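Ribose-phosphate pyrophosphokinase (Thermus thermophilus, PDB 7PN0) catalyses the transfer of the pyrophosphate group of ATP to ribose 5-phosphate, yielding phosphoribosyl pyrophosphate (PRPP), a precursor of nucleotides. Local coordinates at residues P89-S92 and Y93-S96; S105-A108 and R109-A112; L128-P131 and Q132-G135. All coordinates share one frame; numbering follows the deposited sequence.

Contact 1 of 3, residues P89-S92 and Y93-S96; sequences PYFS and YARS. With ADP (adenosine-5'-diphosphate), chain C.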
loop_
_atom_site.group_PDB
_atom_site.type_symbol
_atom_site.label_atom_id
_atom_site.label_comp_id
_atom_site.label_asym_id
_atom_site.label_seq_id
_atom_site.Cartn_x
_atom_site.Cartn_y
_atom_site.Cartn_z
ATOM N N PRO A 89 -18.967 -13.364 13.997
ATOM C CA PRO A 89 -19.951 -13.120 15.052
ATOM C C PRO A 89 -19.286 -12.913 16.413
ATOM O O PRO A 89 -19.711 -12.011 17.119
ATOM C CB PRO A 89 -20.860 -14.355 15.016
ATOM C CG PRO A 89 -20.668 -14.895 13.652
ATOM C CD PRO A 89 -19.214 -14.626 13.278
ATOM N N TYR A 90 -18.222 -13.653 16.718
ATOM C CA TYR A 90 -17.433 -13.451 17.952
ATOM C C TYR A 90 -15.960 -13.241 17.592
ATOM O O TYR A 90 -15.329 -14.167 17.157
ATOM C CB TYR A 90 -17.555 -14.610 18.922
ATOM C CG TYR A 90 -16.668 -14.513 20.147
ATOM C CD1 TYR A 90 -16.603 -13.350 20.902
ATOM C CD2 TYR A 90 -15.839 -15.562 20.516
ATOM C CE1 TYR A 90 -15.747 -13.243 21.999
ATOM C CE2 TYR A 90 -14.990 -15.483 21.614
ATOM C CZ TYR A 90 -14.937 -14.311 22.349
ATOM O OH TYR A 90 -14.140 -14.237 23.453
ATOM N N PHE A 91 -15.465 -12.047 17.864
ATOM C CA PHE A 91 -14.073 -11.643 17.587
ATOM C C PHE A 91 -13.344 -11.649 18.932
ATOM O O PHE A 91 -13.290 -10.608 19.590
ATOM C CB PHE A 91 -14.015 -10.291 16.889
ATOM C CG PHE A 91 -12.625 -9.869 16.515
ATOM C CD1 PHE A 91 -11.651 -10.800 16.151
ATOM C CD2 PHE A 91 -12.257 -8.539 16.555
ATOM C CE1 PHE A 91 -10.383 -10.408 15.772
ATOM C CE2 PHE A 91 -10.971 -8.153 16.189
ATOM C CZ PHE A 91 -10.045 -9.081 15.779
ATOM N N SER A 92 -12.869 -12.832 19.323
ATOM C CA SER A 92 -12.258 -13.057 20.668
ATOM C C SER A 92 -11.099 -12.083 20.868
ATOM O O SER A 92 -10.907 -11.577 22.007
ATOM C CB SER A 92 -11.812 -14.478 20.811
ATOM O OG SER A 92 -10.703 -14.794 19.967
ATOM N N TYR A 93 -10.303 -11.868 19.818
ATOM C CA TYR A 93 -9.071 -11.061 19.963
ATOM C C TYR A 93 -9.392 -9.579 20.148
ATOM O O TYR A 93 -8.413 -8.800 20.387
ATOM C CB TYR A 93 -8.077 -11.311 18.835
ATOM C CG TYR A 93 -7.246 -12.564 18.959
ATOM C CD1 TYR A 93 -6.149 -12.601 19.821
ATOM C CD2 TYR A 93 -7.547 -13.705 18.228
ATOM C CE1 TYR A 93 -5.341 -13.719 19.935
ATOM C CE2 TYR A 93 -6.754 -14.834 18.330
ATOM C CZ TYR A 93 -5.641 -14.836 19.166
ATOM O OH TYR A 93 -4.889 -15.955 19.292
ATOM N N ALA A 94 -10.664 -9.172 20.160
ATOM C CA ALA A 94 -11.016 -7.785 20.541
ATOM C C ALA A 94 -10.522 -7.545 21.980
ATOM O O ALA A 94 -10.356 -6.400 22.357
ATOM C CB ALA A 94 -12.497 -7.500 20.391
ATOM N N ARG A 95 -10.298 -8.573 22.782
ATOM C CA ARG A 95 -9.807 -8.368 24.169
ATOM C C ARG A 95 -8.352 -7.901 24.146
ATOM O O ARG A 95 -7.889 -7.377 25.128
ATOM C CB ARG A 95 -9.912 -9.654 24.978
ATOM C CG ARG A 95 -11.343 -10.080 25.200
ATOM C CD ARG A 95 -11.534 -11.342 26.027
ATOM N NE ARG A 95 -10.932 -11.221 27.354
ATOM C CZ ARG A 95 -10.903 -12.211 28.248
ATOM N NH1 ARG A 95 -11.458 -13.386 27.952
ATOM N NH2 ARG A 95 -10.298 -12.009 29.405
ATOM N N SER A 96 -7.638 -8.180 23.068
ATOM C CA SER A 96 -6.204 -7.835 22.911
ATOM C C SER A 96 -6.133 -6.479 22.226
ATOM O O SER A 96 -5.682 -6.402 21.047
ATOM C CB SER A 96 -5.474 -8.894 22.123
ATOM O OG SER A 96 -5.496 -10.148 22.788
HETATM P PB ADP C . -10.672 -5.977 30.195
HETATM O O1B ADP C . -11.818 -4.957 30.174
HETATM O O2B ADP C . -10.112 -6.250 28.818
HETATM O O3B ADP C . -10.911 -7.246 30.990
HETATM P PA ADP C . -8.043 -5.569 30.895
HETATM O O1A ADP C . -7.560 -5.126 29.548
HETATM O O2A ADP C . -7.325 -5.067 32.102
HETATM O O3A ADP C . -9.576 -5.185 31.047
HETATM O "O5'" ADP C . -8.170 -7.190 30.935
HETATM C "C5'" ADP C . -7.502 -8.013 29.932
HETATM C "C4'" ADP C . -6.924 -9.272 30.552
HETATM O "O4'" ADP C . -7.202 -10.388 29.655
HETATM C "C3'" ADP C . -5.400 -9.299 30.752
HETATM O "O3'" ADP C . -4.785 -8.017 30.834
HETATM C "C2'" ADP C . -4.920 -9.845 29.412
HETATM O "O2'" ADP C . -3.667 -10.460 29.551
HETATM C "C1'" ADP C . -6.023 -10.833 29.038
HETATM N N9 ADP C . -6.252 -10.926 27.595
HETATM C C8 ADP C . -5.747 -10.111 26.599
HETATM N N7 ADP C . -6.099 -10.483 25.384
HETATM C C5 ADP C . -6.867 -11.618 25.596
HETATM C C6 ADP C . -7.525 -12.492 24.717
HETATM N N6 ADP C . -7.538 -12.311 23.396
HETATM N N1 ADP C . -8.210 -13.546 25.243
HETATM C C2 ADP C . -8.215 -13.683 26.576
HETATM N N3 ADP C . -7.646 -12.913 27.498
HETATM C C4 ADP C . -6.961 -11.900 26.948
#
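One side of the ADP pocket is built from a short 3-10 turn, in which the backbone oxygens of Phe91 and Ser92 accept from Ala94 and Arg95. Ala94 N reaches Phe91 O at 3.0 Å, whereas Arg95 N meets Ser92 O at 3.2 Å along a nearly straight N-H (172°). Phe91 has its CG anti to the backbone N (chi1 -177°), which lays the ring against the turn, with Ala94 N over its centre. At the ring's rim Phe91 CE1 touches Tyr93 CB at 3.9 Å, and the two side chains cross at about a right angle. Tyr93 OH and Ser92 OG are bound by Leu39 N and Asn38 ND2 of the second subunit. Arg95 bends at chi3 (58°) and offers one face of its guanidinium to adenine, with ADP N3 3.4 Å from Arg95 CZ; Glu220 pairs with Arg95 NH1. From Ser96, OG donates to ADP N7 at 2.7 Å. Adenine is thus held by a directed bond at N7 and covered at N3 by a flat cation, whose charge Glu220 probably balances in part.

Contact 2 of 3, residues S105-A108 and R109-A112; sequences SITA and RLIA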
loop_
_atom_site.group_PDB
_atom_site.type_symbol
_atom_site.label_atom_id
_atom_site.label_comp_id
_atom_site.label_asym_id
_atom_site.label_seq_id
_atom_site.Cartn_x
_atom_site.Cartn_y
_atom_site.Cartn_z
ATOM N N SER A 105 1.973 -7.855 21.333
ATOM C CA SER A 105 1.169 -7.584 20.124
ATOM C C SER A 105 -0.186 -7.019 20.551
ATOM O O SER A 105 -0.819 -7.569 21.470
ATOM C CB SER A 105 1.004 -8.850 19.302
ATOM O OG SER A 105 0.188 -8.583 18.160
ATOM N N ILE A 106 -0.630 -5.960 19.899
ATOM C CA ILE A 106 -2.044 -5.501 19.993
ATOM C C ILE A 106 -2.801 -6.345 18.973
ATOM O O ILE A 106 -2.920 -5.930 17.787
ATOM C CB ILE A 106 -2.167 -3.994 19.763
ATOM C CG1 ILE A 106 -1.255 -3.189 20.696
ATOM C CG2 ILE A 106 -3.622 -3.586 19.889
ATOM C CD1 ILE A 106 -1.237 -1.708 20.402
ATOM N N THR A 107 -3.029 -7.592 19.349
ATOM C CA THR A 107 -3.424 -8.655 18.397
ATOM C C THR A 107 -4.728 -8.331 17.651
ATOM O O THR A 107 -4.821 -8.765 16.504
ATOM C CB THR A 107 -3.486 -10.016 19.074
ATOM O OG1 THR A 107 -2.454 -10.019 20.058
ATOM C CG2 THR A 107 -3.285 -11.082 18.034
ATOM N N ALA A 108 -5.661 -7.559 18.216
ATOM C CA ALA A 108 -6.900 -7.164 17.504
ATOM C C ALA A 108 -6.532 -6.336 16.268
ATOM O O ALA A 108 -7.094 -6.570 15.204
ATOM C CB ALA A 108 -7.801 -6.411 18.447
ATOM N N ARG A 109 -5.509 -5.480 16.381
ATOM C CA ARG A 109 -5.100 -4.647 15.228
ATOM C C ARG A 109 -4.358 -5.521 14.228
ATOM O O ARG A 109 -4.578 -5.408 13.015
ATOM C CB ARG A 109 -4.274 -3.448 15.716
ATOM C CG ARG A 109 -3.517 -2.738 14.598
ATOM C CD ARG A 109 -4.452 -2.101 13.603
ATOM N NE ARG A 109 -3.752 -1.627 12.444
ATOM C CZ ARG A 109 -3.467 -0.357 12.162
ATOM N NH1 ARG A 109 -2.848 -0.043 11.028
ATOM N NH2 ARG A 109 -3.819 0.598 13.003
ATOM N N LEU A 110 -3.476 -6.385 14.710
ATOM C CA LEU A 110 -2.722 -7.258 13.792
ATOM C C LEU A 110 -3.727 -8.060 12.974
ATOM O O LEU A 110 -3.559 -8.176 11.728
ATOM C CB LEU A 110 -1.816 -8.208 14.582
ATOM C CG LEU A 110 -1.218 -9.315 13.746
ATOM C CD1 LEU A 110 -0.283 -8.763 12.709
ATOM C CD2 LEU A 110 -0.516 -10.334 14.647
ATOM N N ILE A 111 -4.739 -8.615 13.621
ATOM C CA ILE A 111 -5.700 -9.479 12.884
ATOM C C ILE A 111 -6.492 -8.611 11.886
ATOM O O ILE A 111 -6.803 -9.081 10.784
ATOM C CB ILE A 111 -6.574 -10.294 13.851
ATOM C CG1 ILE A 111 -5.755 -11.383 14.555
ATOM C CG2 ILE A 111 -7.700 -10.892 13.084
ATOM C CD1 ILE A 111 -6.470 -12.004 15.723
ATOM N N ALA A 112 -6.865 -7.391 12.257
ATOM C CA ALA A 112 -7.530 -6.502 11.283
ATOM C C ALA A 112 -6.669 -6.387 10.027
ATOM O O ALA A 112 -7.215 -6.465 8.889
ATOM C CB ALA A 112 -7.851 -5.181 11.907
#
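Thr107 turns its CG2 methyl roughly anti to the backbone N (chi1 -34°, away from the usual staggered value), while Ile111 sets CG1 anti to the carbonyl carbon (chi1 -70°) and extends from there; together these choices bring Ile111 CD1 to 4.0 Å from Thr107 CG2, one helical turn on. Ile111 CG1 also lies against Thr107 O at 3.4 Å. Beside this pair, Leu110 turns CD2 to 4.0 Å from Ser105 OG, a hydroxyl bonded to Asp74 of the second subunit.

The backbone illustrates how a helix begins. Ile106, at the N-cap position and the centre of an inverse gamma turn, has a carbonyl oxygen gripped twice: by Leu110 N at 3.2 Å, and by Arg109 N at 3.0 Å through a bent bond (131°). The i to i+4 pattern that Leu110 opens continues with Ile111 N bound to Thr107 O and Ala112 N to Ala108 O. Arg109 NE pairs with Asp113, and Arg109 NH2 reaches Gly135 O of the third subunit. Arg109 of the third subunit also comes close, and the Asp113 carboxylate probably eases the like charges.

The segments lead into helix 107-118 and cover its opening turns; this helix is the crossover of the beta-alpha-beta unit that links the parallel strands 83-88 and 122-126. Thr107 and Leu110 pack on Met71 and Ile111 on Met67, both on helix 62-78 of the second subunit.

Contact 3 of 3, residues L128-P131 and Q132-G135; sequences LHSP and QVHG. With ADP (adenosine-5'-diphosphate), chain C.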
loop_
_atom_site.group_PDB
_atom_site.type_symbol
_atom_site.label_atom_id
_atom_site.label_comp_id
_atom_site.label_asym_id
_atom_site.label_seq_id
_atom_site.Cartn_x
_atom_site.Cartn_y
_atom_site.Cartn_z
ATOM N N LEU A 128 -18.304 -6.178 20.048
ATOM C CA LEU A 128 -16.827 -6.089 20.241
ATOM C C LEU A 128 -16.521 -5.843 21.710
ATOM O O LEU A 128 -17.282 -5.132 22.367
ATOM C CB LEU A 128 -16.251 -4.967 19.402
ATOM C CG LEU A 128 -16.273 -5.268 17.919
ATOM C CD1 LEU A 128 -15.960 -4.016 17.149
ATOM C CD2 LEU A 128 -15.301 -6.391 17.584
ATOM N N HIS A 129 -15.481 -6.482 22.217
ATOM C CA HIS A 129 -15.056 -6.370 23.632
ATOM C C HIS A 129 -14.881 -4.900 24.014
ATOM O O HIS A 129 -15.308 -4.503 25.108
ATOM C CB HIS A 129 -13.757 -7.141 23.850
ATOM C CG HIS A 129 -13.246 -6.949 25.236
ATOM N ND1 HIS A 129 -13.914 -7.490 26.343
ATOM C CD2 HIS A 129 -12.206 -6.222 25.714
ATOM C CE1 HIS A 129 -13.254 -7.129 27.438
ATOM N NE2 HIS A 129 -12.197 -6.372 27.081
ATOM N N SER A 130 -14.284 -4.103 23.130
ATOM C CA SER A 130 -14.199 -2.640 23.321
ATOM C C SER A 130 -14.601 -1.962 22.024
ATOM O O SER A 130 -14.263 -2.442 20.948
ATOM C CB SER A 130 -12.854 -2.225 23.824
ATOM O OG SER A 130 -11.840 -2.276 22.796
ATOM N N PRO A 131 -15.292 -0.818 22.096
ATOM C CA PRO A 131 -15.720 -0.137 20.877
ATOM C C PRO A 131 -14.564 0.483 20.078
ATOM O O PRO A 131 -14.710 0.644 18.869
ATOM C CB PRO A 131 -16.672 0.914 21.439
ATOM C CG PRO A 131 -16.053 1.262 22.780
ATOM C CD PRO A 131 -15.676 -0.093 23.331
ATOM N N GLN A 132 -13.421 0.734 20.713
ATOM C CA GLN A 132 -12.228 1.280 20.004
ATOM C C GLN A 132 -11.719 0.277 18.971
ATOM O O GLN A 132 -11.068 0.701 18.007
ATOM C CB GLN A 132 -11.108 1.626 20.980
ATOM C CG GLN A 132 -11.418 2.820 21.841
ATOM C CD GLN A 132 -12.254 2.504 23.057
ATOM O OE1 GLN A 132 -12.575 1.356 23.381
ATOM N NE2 GLN A 132 -12.571 3.556 23.766
ATOM N N VAL A 133 -12.063 -1.013 19.108
ATOM C CA VAL A 133 -11.574 -2.038 18.132
ATOM C C VAL A 133 -12.109 -1.720 16.716
ATOM O O VAL A 133 -11.466 -2.116 15.722
ATOM C CB VAL A 133 -11.949 -3.468 18.567
ATOM C CG1 VAL A 133 -11.730 -4.487 17.464
ATOM C CG2 VAL A 133 -11.203 -3.862 19.823
ATOM N N HIS A 134 -13.244 -1.061 16.586
ATOM C CA HIS A 134 -13.763 -0.599 15.289
ATOM C C HIS A 134 -12.682 0.178 14.518
ATOM O O HIS A 134 -12.517 -0.028 13.295
ATOM C CB HIS A 134 -15.016 0.238 15.503
ATOM C CG HIS A 134 -15.937 0.337 14.328
ATOM N ND1 HIS A 134 -15.541 0.708 13.047
ATOM C CD2 HIS A 134 -17.292 0.230 14.287
ATOM C CE1 HIS A 134 -16.621 0.834 12.274
ATOM N NE2 HIS A 134 -17.706 0.507 13.018
ATOM N N GLY A 135 -11.923 1.004 15.225
ATOM C CA GLY A 135 -10.884 1.873 14.635
ATOM C C GLY A 135 -9.590 1.149 14.317
ATOM O O GLY A 135 -8.740 1.767 13.725
HETATM P PB ADP C . -10.672 -5.977 30.195
HETATM O O1B ADP C . -11.818 -4.957 30.174
HETATM O O2B ADP C . -10.112 -6.250 28.818
HETATM O O3B ADP C . -10.911 -7.246 30.990
HETATM P PA ADP C . -8.043 -5.569 30.895
HETATM O O1A ADP C . -7.560 -5.126 29.548
HETATM O O2A ADP C . -7.325 -5.067 32.102
HETATM O O3A ADP C . -9.576 -5.185 31.047
HETATM O "O5'" ADP C . -8.170 -7.190 30.935
HETATM C "C5'" ADP C . -7.502 -8.013 29.932
HETATM C "C4'" ADP C . -6.924 -9.272 30.552
HETATM O "O4'" ADP C . -7.202 -10.388 29.655
HETATM C "C3'" ADP C . -5.400 -9.299 30.752
HETATM O "O3'" ADP C . -4.785 -8.017 30.834
HETATM C "C2'" ADP C . -4.920 -9.845 29.412
HETATM O "O2'" ADP C . -3.667 -10.460 29.551
HETATM C "C1'" ADP C . -6.023 -10.833 29.038
HETATM N N9 ADP C . -6.252 -10.926 27.595
HETATM C C8 ADP C . -5.747 -10.111 26.599
HETATM N N7 ADP C . -6.099 -10.483 25.384
HETATM C C5 ADP C . -6.867 -11.618 25.596
HETATM C C6 ADP C . -7.525 -12.492 24.717
HETATM N N6 ADP C . -7.538 -12.311 23.396
HETATM N N1 ADP C . -8.210 -13.546 25.243
HETATM C C2 ADP C . -8.215 -13.683 26.576
HETATM N N3 ADP C . -7.646 -12.913 27.498
HETATM C C4 ADP C . -6.961 -11.900 26.948
#
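From Ser130 and Pro131 the backbone winds into a 3-10 segment, Val133 N binding Ser130 O and His134 N binding Pro131 O, each at 3.2 Å. Around this turn the side chains sort themselves into two groups. Leu128 and Val133 form the apolar one: Leu128 CD2 meets Val133 CG1 at 4.0 Å, and the other Val133 branch, CG2, presses on Ser130 OG at 3.4 Å. That hydroxyl sits between its own backbone N and carbonyl carbon (chi1 75°) and is bonded to Asp97. In the second group, Pro131 and Gln132 lie alongside each other, pointing the same way. A bend at chi2 (83°) folds the Gln132 amide back over the proline, placing OE1 3.4 Å from Pro131 CD and leaving NE2 to bond with Asp97 of the third subunit.

His129 stands apart from the 3-10 turn and points an edge at the nucleotide. Its NE2 donates to ADP O2B at 2.7 Å (148°), with the beta phosphorus close to the plane of the imidazole. On the other nitrogen, ND1 is bonded to Asp219 OD2. With both nitrogens engaged, the ring's rotation is restrained, and Asp219 probably helps to orient the donor toward the phosphate. The chemistry therefore divides by position: the histidine ahead of the 3-10 turn holds the beta-phosphate, while Ser130 and Gln132 are both bonded to Asp97, Ser130 to that of its own subunit and Gln132 to that of the third.

How the contacts relate
Contacts 1 and 3 touch ADP, while in contact 2 the Thr107 side chain lies about 6 Å from it. Contact 1 is central, its centre 10 Å from that of contact 2 and 9 Å from that of contact 3. A probable hydrogen bond, Ser96 O to Ala108 N at 3.1 Å, ties the adenine-binding turn to the helix start. Toward contact 3, Arg95 CA packs on His129 CD2 at 3.6 Å and Phe91 CD2 on Leu128 CD2 at 3.9 Å. Contacts 2 and 3 come no nearer than about 4 Å between nearest atoms within the chain, but meet across the interface, where Arg109 of one subunit bonds Gly135 O of another. Asn36 of the second subunit also bonds ADP.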